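Local atomic coordinates of YghZ aldo-keto reductase (Escherichia coli, PDB entry 3N6Q), a protein that probably catalyses the NAD(P)H-dependent reduction of aldehydes and ketones to alcohols, as a TIM-barrel member of the aldo-keto reductase family. Residues Gly11-Arg16 with Glu310-Leu315; Met284-Leu289 with Thr296-Gly301. All coordinates share one frame; numbering follows the deposited sequence.

Interaction 1 of 2, residues Gly11-Arg16 with Glu310-Leu315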
ATOM      1  N   GLY B  11      23.605  29.029  -8.795  1.00 24.28           N
ATOM      2  CA  GLY B  11      25.028  29.370  -8.812  1.00 27.95           C
ATOM      3  C   GLY B  11      25.507  30.031  -7.537  1.00 28.37           C
ATOM      4  O   GLY B  11      26.688  29.933  -7.215  1.00 31.04           O
ATOM      5  N   GLN B  12      24.633  30.758  -6.848  1.00 26.24           N
ATOM      6  CA  GLN B  12      25.041  31.517  -5.669  1.00 28.79           C
ATOM      7  C   GLN B  12      24.327  31.160  -4.352  1.00 27.12           C
ATOM      8  O   GLN B  12      24.879  31.398  -3.257  1.00 26.70           O
ATOM      9  CB  GLN B  12      24.837  33.012  -5.914  1.00 28.74           C
ATOM     10  CG  GLN B  12      25.854  33.538  -6.941  1.00 39.90           C
ATOM     11  CD  GLN B  12      25.661  34.975  -7.262  1.00 52.15           C
ATOM     12  OE1 GLN B  12      24.563  35.406  -7.656  1.00 56.20           O
ATOM     13  NE2 GLN B  12      26.740  35.748  -7.134  1.00 58.64           N
ATOM     14  N   MET B  13      23.130  30.572  -4.449  1.00 22.15           N
ATOM     15  CA  MET B  13      22.421  30.160  -3.230  1.00 20.24           C
ATOM     16  C   MET B  13      23.211  29.083  -2.490  1.00 18.09           C
ATOM     17  O   MET B  13      23.857  28.178  -3.100  1.00 20.98           O
ATOM     18  CB  MET B  13      20.958  29.678  -3.545  1.00 18.93           C
ATOM     19  CG  MET B  13      20.194  29.178  -2.302  1.00 18.30           C
ATOM     20  SD  MET B  13      19.863  30.282  -0.936  1.00 20.43           S
ATOM     21  CE  MET B  13      19.172  31.720  -1.715  1.00 23.25           C
ATOM     22  N   GLN B  14      23.181  29.180  -1.173  1.00 18.69           N
ATOM     23  CA  GLN B  14      23.730  28.146  -0.308  1.00 17.65           C
ATOM     24  C   GLN B  14      22.608  27.138   0.030  1.00 17.63           C
ATOM     25  O   GLN B  14      21.514  27.542   0.422  1.00 18.16           O
ATOM     26  CB  GLN B  14      24.200  28.794   0.999  1.00 16.53           C
ATOM     27  CG  GLN B  14      24.834  27.774   1.975  1.00 20.92           C
ATOM     28  CD  GLN B  14      25.320  28.407   3.278  1.00 29.23           C
ATOM     29  OE1 GLN B  14      24.620  28.393   4.281  1.00 23.77           O
ATOM     30  NE2 GLN B  14      26.513  29.027   3.245  1.00 27.84           N
ATOM     31  N   TYR B  15      22.923  25.858  -0.092  1.00 16.15           N
ATOM     32  CA  TYR B  15      22.023  24.767   0.274  1.00 17.18           C
ATOM     33  C   TYR B  15      22.595  24.036   1.479  1.00 17.21           C
ATOM     34  O   TYR B  15      23.824  23.835   1.571  1.00 18.04           O
ATOM     35  CB  TYR B  15      21.917  23.816  -0.898  1.00 15.12           C
ATOM     36  CG  TYR B  15      21.274  24.561  -2.076  1.00 16.60           C
ATOM     37  CD1 TYR B  15      19.858  24.685  -2.160  1.00 17.11           C
ATOM     38  CD2 TYR B  15      22.066  25.165  -3.075  1.00 18.68           C
ATOM     39  CE1 TYR B  15      19.258  25.489  -3.155  1.00 15.14           C
ATOM     40  CE2 TYR B  15      21.472  25.920  -4.122  1.00 20.26           C
ATOM     41  CZ  TYR B  15      20.069  26.063  -4.157  1.00 19.86           C
ATOM     42  OH  TYR B  15      19.482  26.818  -5.151  1.00 18.86           O
ATOM     43  N   ARG B  16      21.712  23.622   2.379  1.00 14.10           N
ATOM     44  CA  ARG B  16      22.105  22.883   3.589  1.00 14.59           C
ATOM     45  C   ARG B  16      21.353  21.588   3.658  1.00 16.11           C
ATOM     46  O   ARG B  16      20.093  21.596   3.503  1.00 14.89           O
ATOM     47  CB  ARG B  16      21.748  23.721   4.819  1.00 13.10           C
ATOM     48  CG  ARG B  16      22.529  25.062   4.838  1.00 16.86           C
ATOM     49  CD  ARG B  16      22.266  25.803   6.173  1.00 16.47           C
ATOM     50  NE  ARG B  16      23.171  26.959   6.218  1.00 20.14           N
ATOM     51  CZ  ARG B  16      23.617  27.542   7.322  1.00 21.30           C
ATOM     52  NH1 ARG B  16      23.171  27.155   8.533  1.00 12.50           N
ATOM     53  NH2 ARG B  16      24.501  28.546   7.199  1.00 17.33           N
ATOM     54  N   GLU B 310      17.217  41.461  -1.334  1.00 23.78           N
ATOM     55  CA  GLU B 310      17.935  42.061  -0.221  1.00 24.70           C
ATOM     56  C   GLU B 310      18.250  40.986   0.812  1.00 23.75           C
ATOM     57  O   GLU B 310      19.378  40.875   1.334  1.00 22.08           O
ATOM     58  CB  GLU B 310      17.072  43.151   0.403  1.00 26.71           C
ATOM     59  CG  GLU B 310      17.810  44.148   1.315  1.00 32.99           C
ATOM     60  CD  GLU B 310      17.863  43.723   2.807  1.00 36.29           C
ATOM     61  OE1 GLU B 310      17.794  42.502   3.118  1.00 38.89           O
ATOM     62  OE2 GLU B 310      17.987  44.626   3.671  1.00 33.39           O
ATOM     63  N   ASN B 311      17.277  40.127   1.080  1.00 20.22           N
ATOM     64  CA  ASN B 311      17.485  39.121   2.195  1.00 18.81           C
ATOM     65  C   ASN B 311      18.564  38.052   1.899  1.00 19.98           C
ATOM     66  O   ASN B 311      19.347  37.631   2.778  1.00 18.59           O
ATOM     67  CB  ASN B 311      16.149  38.449   2.512  1.00 18.63           C
ATOM     68  CG  ASN B 311      15.206  39.330   3.330  1.00 23.47           C
ATOM     69  OD1 ASN B 311      14.035  38.977   3.476  1.00 28.54           O
ATOM     70  ND2 ASN B 311      15.655  40.506   3.764  1.00 22.76           N
ATOM     71  N   VAL B 312      18.657  37.628   0.652  1.00 18.49           N
ATOM     72  CA  VAL B 312      19.557  36.532   0.309  0.50 17.70           C
ATOM     73  C   VAL B 312      21.005  36.993   0.448  1.00 18.65           C
ATOM     74  O   VAL B 312      21.907  36.160   0.551  1.00 17.80           O
ATOM     75  CB  VAL B 312      19.378  35.969  -1.113  0.50 17.50           C
ATOM     76  CG1 VAL B 312      18.007  35.188  -1.260  0.50 16.95           C
ATOM     77  CG2 VAL B 312      19.552  37.059  -2.181  0.50 16.45           C
ATOM     78  N   GLN B 313      21.213  38.301   0.412  1.00 17.91           N
ATOM     79  CA  GLN B 313      22.568  38.869   0.622  1.00 20.72           C
ATOM     80  C   GLN B 313      23.073  38.726   2.041  1.00 20.25           C
ATOM     81  O   GLN B 313      24.283  38.919   2.313  1.00 20.24           O
ATOM     82  CB  GLN B 313      22.618  40.342   0.200  1.00 19.21           C
ATOM     83  CG  GLN B 313      22.487  40.494  -1.320  1.00 28.29           C
ATOM     84  CD  GLN B 313      22.633  41.940  -1.713  1.00 41.87           C
ATOM     85  OE1 GLN B 313      23.676  42.557  -1.449  1.00 44.78           O
ATOM     86  NE2 GLN B 313      21.551  42.536  -2.212  1.00 47.36           N
ATOM     87  N   ALA B 314      22.195  38.282   2.935  1.00 18.16           N
ATOM     88  CA  ALA B 314      22.679  37.862   4.288  1.00 20.29           C
ATOM     89  C   ALA B 314      23.781  36.794   4.154  1.00 18.53           C
ATOM     90  O   ALA B 314      24.705  36.697   5.013  1.00 17.53           O
ATOM     91  CB  ALA B 314      21.518  37.353   5.154  1.00 19.75           C
ATOM     92  N   LEU B 315      23.703  35.977   3.102  1.00 17.93           N
ATOM     93  CA  LEU B 315      24.691  34.937   2.927  1.00 18.59           C
ATOM     94  C   LEU B 315      26.130  35.482   2.728  1.00 18.92           C
ATOM     95  O   LEU B 315      27.083  34.707   2.788  1.00 21.69           O
ATOM     96  CB  LEU B 315      24.325  33.962   1.779  1.00 21.10           C
ATOM     97  CG  LEU B 315      22.957  33.252   1.992  1.00 20.45           C
ATOM     98  CD1 LEU B 315      22.579  32.520   0.672  1.00 25.90           C
ATOM     99  CD2 LEU B 315      23.139  32.260   3.197  1.00 20.35           C
TER
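Met-13 and Gln-14, in the loop leading into strand 15-17, run past segment 310-315, where helix 305-312 gives way to a 3-10 turn, with the CA atoms of Met-13 and Val-312 7.8 Å apart and those of Gln-14 and Leu-315 7.6 Å apart. In this aldo-keto reductase TIM barrel the N-terminal chain is thereby packed against the helix that follows the last barrel strand. Leu-315, the residue most covered here, points CD1 at the loop, 3.9 Å from both Met-13 SD and Gln-14 N. Met-13 reaches across with its thioether: CG stands anti to the backbone N (chi1 178°), and bends at the next two torsions bring CE toward Val-312 CG1, a contact less certain than that with the leucine because the valine has a second conformer. The aliphatic root of Gln-14 lies against the leucine methyl, while its extended end turns to Arg-16, whose NE (2.8 Å) and NH2 (2.9 Å) both donate to Gln-14 OE1. An alanine here would probably leave Arg-16 NE without this acceptor, while the carbonyls of Leu-290, Asp-292 and Val-295 go on holding NH1 and NH2. The grip is side-on, with Gln-14 OE1 almost exactly in the guanidinium plane.

Interaction 2 of 2, residues Met284-Leu289 with Thr296-Gly301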
ATOM      1  N   MET B 284      21.371  41.188   9.071  1.00 15.51           N
ATOM      2  CA  MET B 284      22.103  40.701  10.290  1.00 15.29           C
ATOM      3  C   MET B 284      21.260  39.633  11.058  1.00 16.84           C
ATOM      4  O   MET B 284      21.790  38.659  11.583  1.00 14.75           O
ATOM      5  CB  MET B 284      22.456  41.814  11.267  1.00 15.14           C
ATOM      6  CG  MET B 284      23.351  41.187  12.456  1.00 16.49           C
ATOM      7  SD  MET B 284      23.885  42.585  13.513  1.00 18.04           S
ATOM      8  CE  MET B 284      22.370  42.909  14.470  1.00 18.46           C
ATOM      9  N   ALA B 285      19.963  39.898  11.203  1.00 16.23           N
ATOM     10  CA  ALA B 285      19.040  38.956  11.871  1.00 16.16           C
ATOM     11  C   ALA B 285      19.039  37.544  11.210  1.00 16.23           C
ATOM     12  O   ALA B 285      19.090  36.512  11.904  1.00 15.76           O
ATOM     13  CB  ALA B 285      17.562  39.587  11.910  1.00 16.25           C
ATOM     14  N   LEU B 286      19.021  37.497   9.864  1.00 15.47           N
ATOM     15  CA  LEU B 286      19.115  36.269   9.127  1.00 15.74           C
ATOM     16  C   LEU B 286      20.504  35.619   9.210  1.00 15.96           C
ATOM     17  O   LEU B 286      20.617  34.405   9.373  1.00 13.97           O
ATOM     18  CB  LEU B 286      18.735  36.474   7.665  1.00 14.46           C
ATOM     19  CG  LEU B 286      17.311  37.012   7.475  1.00 14.71           C
ATOM     20  CD1 LEU B 286      17.084  37.293   5.925  1.00 18.29           C
ATOM     21  CD2 LEU B 286      16.279  36.037   8.094  1.00 17.21           C
ATOM     22  N   SER B 287      21.553  36.431   9.125  1.00 14.03           N
ATOM     23  CA  SER B 287      22.915  35.877   9.207  1.00 16.44           C
ATOM     24  C   SER B 287      23.117  35.230  10.571  1.00 14.18           C
ATOM     25  O   SER B 287      23.733  34.197  10.694  1.00 16.11           O
ATOM     26  CB  SER B 287      23.935  37.023   9.022  1.00 10.92           C
ATOM     27  OG  SER B 287      23.896  37.493   7.672  1.00 17.81           O
ATOM     28  N   TRP B 288      22.577  35.867  11.594  1.00 15.01           N
ATOM     29  CA  TRP B 288      22.695  35.346  12.949  1.00 14.56           C
ATOM     30  C   TRP B 288      22.110  33.965  13.122  1.00 16.22           C
ATOM     31  O   TRP B 288      22.697  33.100  13.734  1.00 14.21           O
ATOM     32  CB  TRP B 288      22.099  36.335  13.942  1.00 17.63           C
ATOM     33  CG  TRP B 288      22.317  35.928  15.380  1.00 19.94           C
ATOM     34  CD1 TRP B 288      23.322  36.373  16.246  1.00 21.49           C
ATOM     35  CD2 TRP B 288      21.462  35.070  16.155  1.00 19.80           C
ATOM     36  NE1 TRP B 288      23.139  35.775  17.510  1.00 22.10           N
ATOM     37  CE2 TRP B 288      22.030  34.956  17.460  1.00 21.23           C
ATOM     38  CE3 TRP B 288      20.292  34.344  15.859  1.00 19.56           C
ATOM     39  CZ2 TRP B 288      21.422  34.205  18.472  1.00 23.99           C
ATOM     40  CZ3 TRP B 288      19.714  33.566  16.851  1.00 25.70           C
ATOM     41  CH2 TRP B 288      20.286  33.489  18.151  1.00 27.71           C
ATOM     42  N   LEU B 289      20.927  33.737  12.546  1.00 15.57           N
ATOM     43  CA  LEU B 289      20.374  32.384  12.564  1.00 15.71           C
ATOM     44  C   LEU B 289      21.249  31.406  11.815  1.00 16.37           C
ATOM     45  O   LEU B 289      21.391  30.253  12.233  1.00 16.51           O
ATOM     46  CB  LEU B 289      18.930  32.423  11.960  1.00 15.23           C
ATOM     47  CG  LEU B 289      17.915  33.086  12.910  1.00 15.27           C
ATOM     48  CD1 LEU B 289      16.597  33.481  12.135  1.00 15.97           C
ATOM     49  CD2 LEU B 289      17.537  32.055  14.044  1.00 18.82           C
ATOM     50  N   THR B 296      18.823  24.783   9.479  1.00 15.61           N
ATOM     51  CA  THR B 296      18.877  24.386   8.062  1.00 15.06           C
ATOM     52  C   THR B 296      18.487  25.508   7.092  1.00 15.69           C
ATOM     53  O   THR B 296      19.077  25.653   5.987  1.00 16.00           O
ATOM     54  CB  THR B 296      17.874  23.178   7.835  1.00 12.55           C
ATOM     55  OG1 THR B 296      18.064  22.208   8.870  1.00 15.62           O
ATOM     56  CG2 THR B 296      18.095  22.544   6.494  1.00 17.16           C
ATOM     57  N   SER B 297      17.512  26.324   7.483  1.00 15.91           N
ATOM     58  CA  SER B 297      16.960  27.350   6.585  1.00 13.86           C
ATOM     59  C   SER B 297      16.206  28.361   7.421  1.00 12.91           C
ATOM     60  O   SER B 297      15.799  28.064   8.586  1.00 16.09           O
ATOM     61  CB  SER B 297      16.025  26.645   5.532  1.00 13.46           C
ATOM     62  OG  SER B 297      15.614  27.595   4.539  1.00 16.88           O
ATOM     63  N   VAL B 298      15.991  29.559   6.861  1.00 13.86           N
ATOM     64  CA  VAL B 298      15.160  30.561   7.505  1.00 12.78           C
ATOM     65  C   VAL B 298      14.021  30.868   6.546  1.00 15.44           C
ATOM     66  O   VAL B 298      14.204  30.934   5.353  1.00 15.10           O
ATOM     67  CB  VAL B 298      15.961  31.838   7.839  1.00 13.74           C
ATOM     68  CG1 VAL B 298      17.109  31.472   8.843  1.00 13.58           C
ATOM     69  CG2 VAL B 298      16.591  32.439   6.575  1.00 15.10           C
ATOM     70  N   LEU B 299      12.834  30.927   7.097  1.00 15.53           N
ATOM     71  CA  LEU B 299      11.626  31.170   6.284  1.00 17.07           C
ATOM     72  C   LEU B 299      11.319  32.617   6.132  1.00 14.31           C
ATOM     73  O   LEU B 299      10.921  33.298   7.069  1.00 17.87           O
ATOM     74  CB  LEU B 299      10.427  30.501   6.945  1.00 17.84           C
ATOM     75  CG  LEU B 299      10.204  29.096   6.478  1.00 22.36           C
ATOM     76  CD1 LEU B 299       9.300  28.388   7.569  1.00 30.42           C
ATOM     77  CD2 LEU B 299       9.546  29.109   5.062  1.00 16.77           C
ATOM     78  N   ILE B 300      11.475  33.118   4.915  1.00 15.29           N
ATOM     79  CA  ILE B 300      11.278  34.516   4.632  1.00 17.10           C
ATOM     80  C   ILE B 300       9.874  34.694   4.054  1.00 21.99           C
ATOM     81  O   ILE B 300       9.530  34.036   3.072  1.00 19.59           O
ATOM     82  CB  ILE B 300      12.250  34.988   3.533  1.00 19.86           C
ATOM     83  CG1 ILE B 300      13.680  34.762   4.023  1.00 25.96           C
ATOM     84  CG2 ILE B 300      11.983  36.484   3.248  1.00 21.51           C
ATOM     85  CD1 ILE B 300      13.825  35.372   5.366  1.00 24.81           C
ATOM     86  N   GLY B 301       9.120  35.626   4.619  1.00 21.57           N
ATOM     87  CA  GLY B 301       7.755  35.861   4.148  1.00 28.35           C
ATOM     88  C   GLY B 301       7.622  37.114   3.322  1.00 29.78           C
ATOM     89  O   GLY B 301       7.011  38.092   3.779  1.00 33.36           O
TER
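Val-298 and Leu-286 bury the most surface where helix 281-289 lies over strand 297-300, and each uses its methyl groups to meet more than one neighbour. The two branches of Val-298 divide the work: CG2 approaches Leu-286 CD2 at 3.9 Å, whereas CG1, anti to the carbonyl carbon (chi1 -62°), is directed at Leu-289, lying 3.7 Å from its CB and 3.9 Å from its CD1. The valine thus spans two leucines that are three residues apart, close to one helical turn. The axes of 284-289 and 297-300 run roughly antiparallel, with 150° between their N-to-C directions and 9.1 Å at closest approach, an alpha/beta packing of the TIM-barrel kind in which a helix of the outer layer covers a strand of the parallel barrel. Leu-286 meets a second strand residue as well. Ile-300 bends its ethyl arm (chi2 -51°), and CD1 comes up to both methyls of the leucine, 3.7 Å from CD2 and 3.8 Å from CD1. Leu-28 of the adjoining strand touches Val-298 and Ile-300, and Asn-311 of helix 305-312 packs on Ile-300.

How the interactions relate
From the N terminus, the chain passes through 11-16 into the short antiparallel strand pair formed by 15-17 and 24-31, and then lays down all the barrel strands before returning at 310-315. Interaction 1 therefore closes a loop of 293 intervening residues, and interaction 2, whose segments are separated by six, is nested within it. The short link carries the chain from helix 281-289 to strand 297-300, and helix 305-312 follows. With centres 10 Å apart, the two contacts meet directly: Asn-311 CB lies 3.7 Å from Leu-286 CD1, and Ser-287 OG hydrogen-bonds to Ala-314 O. Together they join the N-terminal chain, two neighbouring outer helices and the last barrel strand.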